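Local coordinates for protein isocitrate dehydrogenase [NAD] subunit 2, mitochondrial (Saccharomyces cerevisiae, PDB 3BLX) that oxidises and decarboxylates isocitrate to 2-oxoglutarate with NAD in the mitochondrial citric acid cycle, within an allosteric octamer of two kinds of subunit, and also binds RNA, at residues B[111-116]-B[268-273]; B[134-139]-B[166-171]; B[28-33]-B[281-286]. All coordinates share one frame; numbering follows the deposited sequence.

Contact 1. Residues B[111-116]-B[268-273]; sequences ANVRPA and ANIGHK
Asn112 and Asn269 face each other as a non-hydrogen-bonded pair between segments 111-116 and 268-273, which are antiparallel here. The pairs on its two sides, Ala111 with Ile270 and Val113 with Ala268, are hydrogen-bonded. Ile270 N gives to Ala111 O at 2.7 Å and Val113 N to Ala268 O at 2.8 Å. Each bond has its return partner, Ala111 N to Ile270 O and Ala268 N to Val113 O. The tight part is the apolar face. There Val113 CB lies 3.9 Å from Ala268 CB, and the tip of Ile270, CD1, meets Val113 CG2 at 4.0 Å. The other face is polar. The two asparagine side chains run side by side in the same direction, their amide planes 37° apart. Asn112 CG is anti to its backbone N (chi1 -176°), which lays the amide alongside that of Asn269. Asn112 ND2 donates to Asn269 OD1 at 3.0 Å, coming from above that carbonyl plane, 54° out of it, and not along a lone pair. The loose end is at His272 and Lys273, which are exposed, poorly ordered and apart from 111-116. The strands lie inside the large mixed sheet, with 130-136 beside 109-117 and 275-279 beside 266-271. Val168 and Tyr171 of helix 162-178 and Met304 of helix 296-309 pack on the apolar face. On the polar side, Arg114, a substrate-binding residue by similarity, reaches helix 244-258 and makes a salt bridge to Asp252.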
# COMPACT_ATOMS: atom_id res chain seq x y z
N ALA B 111 -33.95 9.78 34.61
CA ALA B 111 -34.68 8.52 34.46
C ALA B 111 -35.60 8.56 33.27
O ALA B 111 -36.27 9.56 33.03
CB ALA B 111 -35.47 8.21 35.70
N ASN B 112 -35.64 7.46 32.53
CA ASN B 112 -36.53 7.31 31.40
C ASN B 112 -37.53 6.19 31.72
O ASN B 112 -37.12 5.07 31.95
CB ASN B 112 -35.72 6.96 30.13
CG ASN B 112 -36.58 6.87 28.87
OD1 ASN B 112 -36.74 5.80 28.28
ND2 ASN B 112 -37.12 8.00 28.45
N VAL B 113 -38.82 6.51 31.77
CA VAL B 113 -39.85 5.53 32.08
C VAL B 113 -40.53 5.05 30.81
O VAL B 113 -41.07 5.85 30.07
CB VAL B 113 -40.88 6.11 33.00
CG1 VAL B 113 -41.92 5.07 33.35
CG2 VAL B 113 -40.18 6.65 34.24
N ARG B 114 -40.48 3.75 30.54
CA ARG B 114 -41.00 3.18 29.30
C ARG B 114 -41.97 2.04 29.56
O ARG B 114 -41.53 0.89 29.73
CB ARG B 114 -39.86 2.62 28.46
CG ARG B 114 -39.19 3.61 27.55
CD ARG B 114 -39.89 3.69 26.24
NE ARG B 114 -38.93 3.69 25.14
CZ ARG B 114 -38.92 2.79 24.16
NH1 ARG B 114 -39.81 1.83 24.10
NH2 ARG B 114 -38.00 2.87 23.22
N PRO B 115 -43.29 2.34 29.57
CA PRO B 115 -44.38 1.36 29.68
C PRO B 115 -44.57 0.63 28.36
O PRO B 115 -44.47 1.27 27.34
CB PRO B 115 -45.60 2.24 29.91
CG PRO B 115 -45.08 3.54 30.36
CD PRO B 115 -43.81 3.71 29.62
N ALA B 116 -44.82 -0.67 28.38
CA ALA B 116 -45.29 -1.35 27.18
C ALA B 116 -46.52 -2.20 27.48
O ALA B 116 -46.38 -3.29 28.00
CB ALA B 116 -44.19 -2.19 26.57
N ALA B 268 -41.45 8.75 29.45
CA ALA B 268 -41.32 9.86 30.35
C ALA B 268 -39.84 10.05 30.66
O ALA B 268 -39.10 9.08 30.82
CB ALA B 268 -42.08 9.59 31.59
N ASN B 269 -39.42 11.30 30.72
CA ASN B 269 -38.06 11.62 31.09
C ASN B 269 -38.07 12.44 32.35
O ASN B 269 -38.41 13.60 32.32
CB ASN B 269 -37.39 12.36 29.95
CG ASN B 269 -37.05 11.44 28.81
OD1 ASN B 269 -36.05 10.74 28.86
ND2 ASN B 269 -37.89 11.41 27.80
N ILE B 270 -37.72 11.82 33.47
CA ILE B 270 -37.92 12.45 34.76
C ILE B 270 -36.65 13.10 35.26
O ILE B 270 -35.60 12.45 35.28
CB ILE B 270 -38.47 11.46 35.81
CG1 ILE B 270 -39.97 11.26 35.63
CG2 ILE B 270 -38.21 11.96 37.21
CD1 ILE B 270 -40.36 10.61 34.33
N GLY B 271 -36.73 14.38 35.62
CA GLY B 271 -35.65 15.06 36.31
C GLY B 271 -36.01 15.45 37.73
O GLY B 271 -37.13 15.25 38.17
N HIS B 272 -35.05 16.02 38.45
CA HIS B 272 -35.27 16.40 39.85
C HIS B 272 -36.45 17.36 40.00
O HIS B 272 -37.22 17.27 40.97
CB HIS B 272 -33.99 17.00 40.46
CG HIS B 272 -33.02 15.97 40.97
ND1 HIS B 272 -33.25 15.22 42.11
CD2 HIS B 272 -31.81 15.56 40.50
CE1 HIS B 272 -32.23 14.41 42.32
NE2 HIS B 272 -31.34 14.60 41.36
N LYS B 273 -36.60 18.27 39.04
CA LYS B 273 -37.75 19.18 39.05
C LYS B 273 -38.53 19.15 37.74
O LYS B 273 -39.76 19.05 37.74
CB LYS B 273 -37.30 20.60 39.42
CG LYS B 273 -36.06 21.07 38.68
CD LYS B 273 -35.86 22.58 38.85
CE LYS B 273 -34.77 23.09 37.92
NZ LYS B 273 -34.73 24.58 37.88

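Contact 2. Residues B[134-139]-B[166-171]; sequences IRENTE and ERVIRY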
# COMPACT_ATOMS: atom_id res chain seq x y z
N ILE B 134 -37.66 1.12 33.83
CA ILE B 134 -37.03 2.39 34.12
C ILE B 134 -35.53 2.25 33.80
O ILE B 134 -34.86 1.35 34.29
CB ILE B 134 -37.21 2.83 35.59
CG1 ILE B 134 -38.62 3.36 35.83
CG2 ILE B 134 -36.30 3.96 35.92
CD1 ILE B 134 -39.65 2.32 35.93
N ARG B 135 -34.99 3.12 32.96
CA ARG B 135 -33.59 3.03 32.63
C ARG B 135 -32.84 4.32 32.97
O ARG B 135 -33.42 5.40 32.91
CB ARG B 135 -33.43 2.64 31.17
CG ARG B 135 -33.29 3.79 30.23
CD ARG B 135 -32.20 3.47 29.18
NE ARG B 135 -32.19 4.42 28.06
CZ ARG B 135 -33.16 4.54 27.16
NH1 ARG B 135 -34.25 3.77 27.22
NH2 ARG B 135 -33.07 5.44 26.19
N GLU B 136 -31.57 4.20 33.36
CA GLU B 136 -30.73 5.36 33.65
C GLU B 136 -30.40 6.13 32.34
O GLU B 136 -30.23 5.53 31.29
CB GLU B 136 -29.45 4.88 34.35
CG GLU B 136 -28.89 5.83 35.40
CD GLU B 136 -28.14 7.03 34.82
OE1 GLU B 136 -27.65 6.94 33.68
OE2 GLU B 136 -28.05 8.07 35.52
N ASN B 137 -30.33 7.45 32.40
CA ASN B 137 -30.10 8.26 31.19
C ASN B 137 -28.83 9.11 31.17
O ASN B 137 -28.41 9.58 30.11
CB ASN B 137 -31.31 9.16 30.94
CG ASN B 137 -32.15 8.70 29.78
OD1 ASN B 137 -31.79 7.77 29.04
ND2 ASN B 137 -33.29 9.35 29.60
N THR B 138 -28.24 9.32 32.34
CA THR B 138 -27.08 10.18 32.53
C THR B 138 -25.79 9.61 31.93
O THR B 138 -25.22 10.14 30.97
CB THR B 138 -26.83 10.40 34.05
OG1 THR B 138 -27.82 11.29 34.57
CG2 THR B 138 -25.44 10.97 34.33
N GLU B 139 -25.31 8.52 32.51
CA GLU B 139 -24.00 8.00 32.18
C GLU B 139 -24.06 6.84 31.19
O GLU B 139 -24.92 6.80 30.33
CB GLU B 139 -23.30 7.57 33.46
CG GLU B 139 -24.07 6.56 34.23
CD GLU B 139 -23.79 6.61 35.72
OE1 GLU B 139 -23.11 7.55 36.15
OE2 GLU B 139 -24.28 5.71 36.45
N GLU B 166 -28.10 5.29 42.47
CA GLU B 166 -28.95 5.48 43.64
C GLU B 166 -29.79 6.68 43.35
O GLU B 166 -29.56 7.76 43.89
CB GLU B 166 -28.10 5.74 44.88
CG GLU B 166 -28.85 6.22 46.12
CD GLU B 166 -27.94 6.89 47.17
OE1 GLU B 166 -26.69 6.73 47.09
OE2 GLU B 166 -28.49 7.58 48.06
N ARG B 167 -30.75 6.52 42.46
CA ARG B 167 -31.47 7.66 41.95
C ARG B 167 -32.44 7.23 40.89
O ARG B 167 -33.60 7.59 40.96
CB ARG B 167 -30.53 8.70 41.38
CG ARG B 167 -31.20 10.05 41.20
CD ARG B 167 -30.23 11.21 41.30
NE ARG B 167 -29.34 11.24 40.15
CZ ARG B 167 -28.15 11.81 40.15
NH1 ARG B 167 -27.71 12.41 41.25
NH2 ARG B 167 -27.39 11.78 39.05
N VAL B 168 -31.96 6.47 39.90
CA VAL B 168 -32.89 5.66 39.10
C VAL B 168 -33.43 4.54 39.93
O VAL B 168 -34.53 4.09 39.68
CB VAL B 168 -32.27 4.94 37.86
CG1 VAL B 168 -32.60 5.65 36.60
CG2 VAL B 168 -30.79 4.68 38.04
N ILE B 169 -32.65 4.05 40.89
CA ILE B 169 -33.11 2.94 41.69
C ILE B 169 -34.12 3.43 42.74
O ILE B 169 -35.17 2.82 42.91
CB ILE B 169 -31.95 2.13 42.27
CG1 ILE B 169 -31.19 1.48 41.12
CG2 ILE B 169 -32.46 1.07 43.21
CD1 ILE B 169 -29.97 0.73 41.54
N ARG B 170 -33.84 4.55 43.40
CA ARG B 170 -34.86 5.16 44.27
C ARG B 170 -36.14 5.37 43.49
O ARG B 170 -37.20 4.93 43.92
CB ARG B 170 -34.43 6.52 44.86
CG ARG B 170 -33.59 6.41 46.10
CD ARG B 170 -33.78 7.61 46.99
NE ARG B 170 -33.68 7.17 48.38
CZ ARG B 170 -32.54 7.06 49.03
NH1 ARG B 170 -31.40 7.40 48.42
NH2 ARG B 170 -32.53 6.64 50.28
N TYR B 171 -36.03 6.02 42.34
CA TYR B 171 -37.19 6.33 41.55
C TYR B 171 -37.94 5.08 41.17
O TYR B 171 -39.15 5.10 41.09
CB TYR B 171 -36.83 7.13 40.30
CG TYR B 171 -38.05 7.60 39.55
CD1 TYR B 171 -38.64 8.83 39.85
CD2 TYR B 171 -38.63 6.82 38.56
CE1 TYR B 171 -39.76 9.26 39.18
CE2 TYR B 171 -39.76 7.24 37.89
CZ TYR B 171 -40.32 8.46 38.21
OH TYR B 171 -41.44 8.89 37.55
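Val168 of helix segment 166-171 points toward strand segment 134-136 and lodges between Ile134 and Glu136. These two residues meet it differently. Ile134 and Val168 lie alongside and run opposite ways, with Ile134 CG2 4.1 Å from Val168 CG1. The Glu136 chain instead crosses Val168 at about a right angle, its CG 3.4 Å from Val168 CG2. Val168 CG1 rests against the strand backbone, 3.8 Å from Arg135 O. Tyr171 adds a looser contact: Ile134 CG1 comes to the edge of its ring, 4.4 Å from Tyr171 CD2. Glu136 is bent at chi2 (-77°), and OE1 turns back to its own loop. Glu136 OE1 accepts a hydrogen bond from Glu139 N, at 3.1 Å on the syn side. A weak one comes to it from Thr138 N. An alanine at Glu136 would probably leave Glu139 N without this acceptor, open a gap beside Val168 and let the loop move more freely. No hydrogen bond joins the two segments, so the contact is side-chain packing of helix on sheet. Arg135 starts away from the helix; its NH2 hydrogen-bonds Tyr142 OH. By similarity Arg135 binds substrate and Tyr142 is critical for catalysis. The axes of 134-136 and 166-171 run nearly antiparallel, at 169°, and come within 8.4 Å. Strand 130-136 lies between 109-117 and 238-242 in the sheet, while Ile169 packs on helix 195-208.

Contact 3. Residues B[28-33]-B[281-286]; sequences EGDGIG and HGSAPD
A glycine-rich type II' beta turn, Asp30 to Gly33, leads into helix 33-45 and meets the His-Gly-Ser-Ala-Pro-Asp loop, 281-286. Both belong to the isocitrate and isopropylmalate dehydrogenase fold. The second loop corresponds to one that in relatives lines the dinucleotide cofactor pocket, so a similar role is likely here. The join between the loops is one backbone hydrogen bond, Ile32 N to Ser283 O, 3.1 Å long and nearly straight at 167°. Gly31 comes next to it, with its CA 3.7 Å from Ser283 O. The positive phi of Gly31 suits glycine. Ile32 straddles the same carbonyl. Its CG1 lies between the backbone N and the carbonyl carbon (chi1 59°), which sets the chain beside Ser283 O, while Ile32 CG2 comes 3.5 Å from Ala284 O. At the tip, Ile32 CD1 approaches His281 CE1 obliquely at 4.2 Å. Asp30 reaches beyond this contact, where OD2 accepts a hydrogen bond from the backbone N of Ala89. Within the second loop, His281 ND1 donates in its ring plane to a lone pair of Gly282 O, at 3.2 Å.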
# COMPACT_ATOMS: atom_id res chain seq x y z
N GLU B 28 -44.24 21.18 19.76
CA GLU B 28 -45.03 20.36 18.87
C GLU B 28 -44.16 19.54 17.94
O GLU B 28 -44.62 18.56 17.37
CB GLU B 28 -46.01 21.23 18.08
CG GLU B 28 -46.80 22.18 18.97
CD GLU B 28 -48.04 22.75 18.29
OE1 GLU B 28 -48.22 22.51 17.08
OE2 GLU B 28 -48.83 23.43 18.99
N GLY B 29 -42.90 19.93 17.80
CA GLY B 29 -42.01 19.23 16.91
C GLY B 29 -42.43 19.36 15.45
O GLY B 29 -43.15 20.29 15.08
N ASP B 30 -41.99 18.42 14.63
CA ASP B 30 -42.22 18.52 13.19
C ASP B 30 -42.67 17.21 12.56
O ASP B 30 -42.93 16.22 13.26
CB ASP B 30 -40.97 19.07 12.48
CG ASP B 30 -39.67 18.51 13.06
OD1 ASP B 30 -39.01 19.24 13.85
OD2 ASP B 30 -39.32 17.36 12.74
N GLY B 31 -42.75 17.20 11.23
CA GLY B 31 -43.30 16.06 10.52
C GLY B 31 -44.76 15.95 10.92
O GLY B 31 -45.52 16.91 10.79
N ILE B 32 -45.15 14.79 11.44
CA ILE B 32 -46.51 14.59 11.90
C ILE B 32 -46.74 15.27 13.23
O ILE B 32 -47.81 15.17 13.81
CB ILE B 32 -46.86 13.11 12.02
CG1 ILE B 32 -45.91 12.42 13.00
CG2 ILE B 32 -46.80 12.44 10.65
CD1 ILE B 32 -46.26 10.98 13.26
N GLY B 33 -45.72 15.97 13.72
CA GLY B 33 -45.79 16.63 15.01
C GLY B 33 -47.00 17.54 15.15
O GLY B 33 -47.84 17.32 16.02
N HIS B 281 -41.76 7.40 18.69
CA HIS B 281 -41.71 7.14 17.25
C HIS B 281 -41.12 8.33 16.54
O HIS B 281 -40.88 9.37 17.16
CB HIS B 281 -43.09 6.85 16.69
CG HIS B 281 -44.12 7.87 17.07
ND1 HIS B 281 -44.12 9.15 16.57
CD2 HIS B 281 -45.18 7.79 17.90
CE1 HIS B 281 -45.13 9.82 17.09
NE2 HIS B 281 -45.80 9.02 17.90
N GLY B 282 -40.92 8.20 15.23
CA GLY B 282 -40.27 9.23 14.43
C GLY B 282 -41.11 10.40 13.96
O GLY B 282 -42.27 10.56 14.33
N SER B 283 -40.51 11.26 13.15
CA SER B 283 -41.23 12.39 12.59
C SER B 283 -42.12 11.87 11.48
O SER B 283 -43.21 12.40 11.23
CB SER B 283 -40.24 13.40 12.00
OG SER B 283 -39.01 13.36 12.69
N ALA B 284 -41.64 10.83 10.80
CA ALA B 284 -42.34 10.26 9.65
C ALA B 284 -42.88 11.34 8.71
O ALA B 284 -44.09 11.54 8.62
CB ALA B 284 -43.46 9.36 10.11
N PRO B 285 -41.97 12.03 8.00
CA PRO B 285 -42.32 13.20 7.17
C PRO B 285 -43.14 12.82 5.94
O PRO B 285 -44.01 13.56 5.49
CB PRO B 285 -40.94 13.74 6.76
CG PRO B 285 -39.95 13.08 7.66
CD PRO B 285 -40.53 11.75 7.97
N ASP B 286 -42.87 11.64 5.40
CA ASP B 286 -43.51 11.19 4.18
C ASP B 286 -45.00 10.87 4.38
O ASP B 286 -45.68 10.47 3.44
CB ASP B 286 -42.72 10.00 3.63
CG ASP B 286 -41.81 9.34 4.70
OD1 ASP B 286 -42.29 9.07 5.84
OD2 ASP B 286 -40.62 9.09 4.39

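Overall arrangement
From the N terminus, the chain first enters contact 3 at 28-33, then contact 1 at 111-116 and contact 2 at 134-139. The loops close in reverse order: contact 2 at 166-171, contact 1 at 268-273 and contact 3 at 281-286. They are therefore nested, and none cross. Contacts 1 and 2 are neighbours, their centres about 9 Å apart. They join through the adjacent strands 109-117 and 130-136, and helix 162-178 reaches both. Contact 3 stands apart, its centre about 21 Å from that of contact 1. Contact 1 pairs two strands far apart in sequence, contact 2 sets a helix on the sheet, and contact 3 ties an early turn to a late loop.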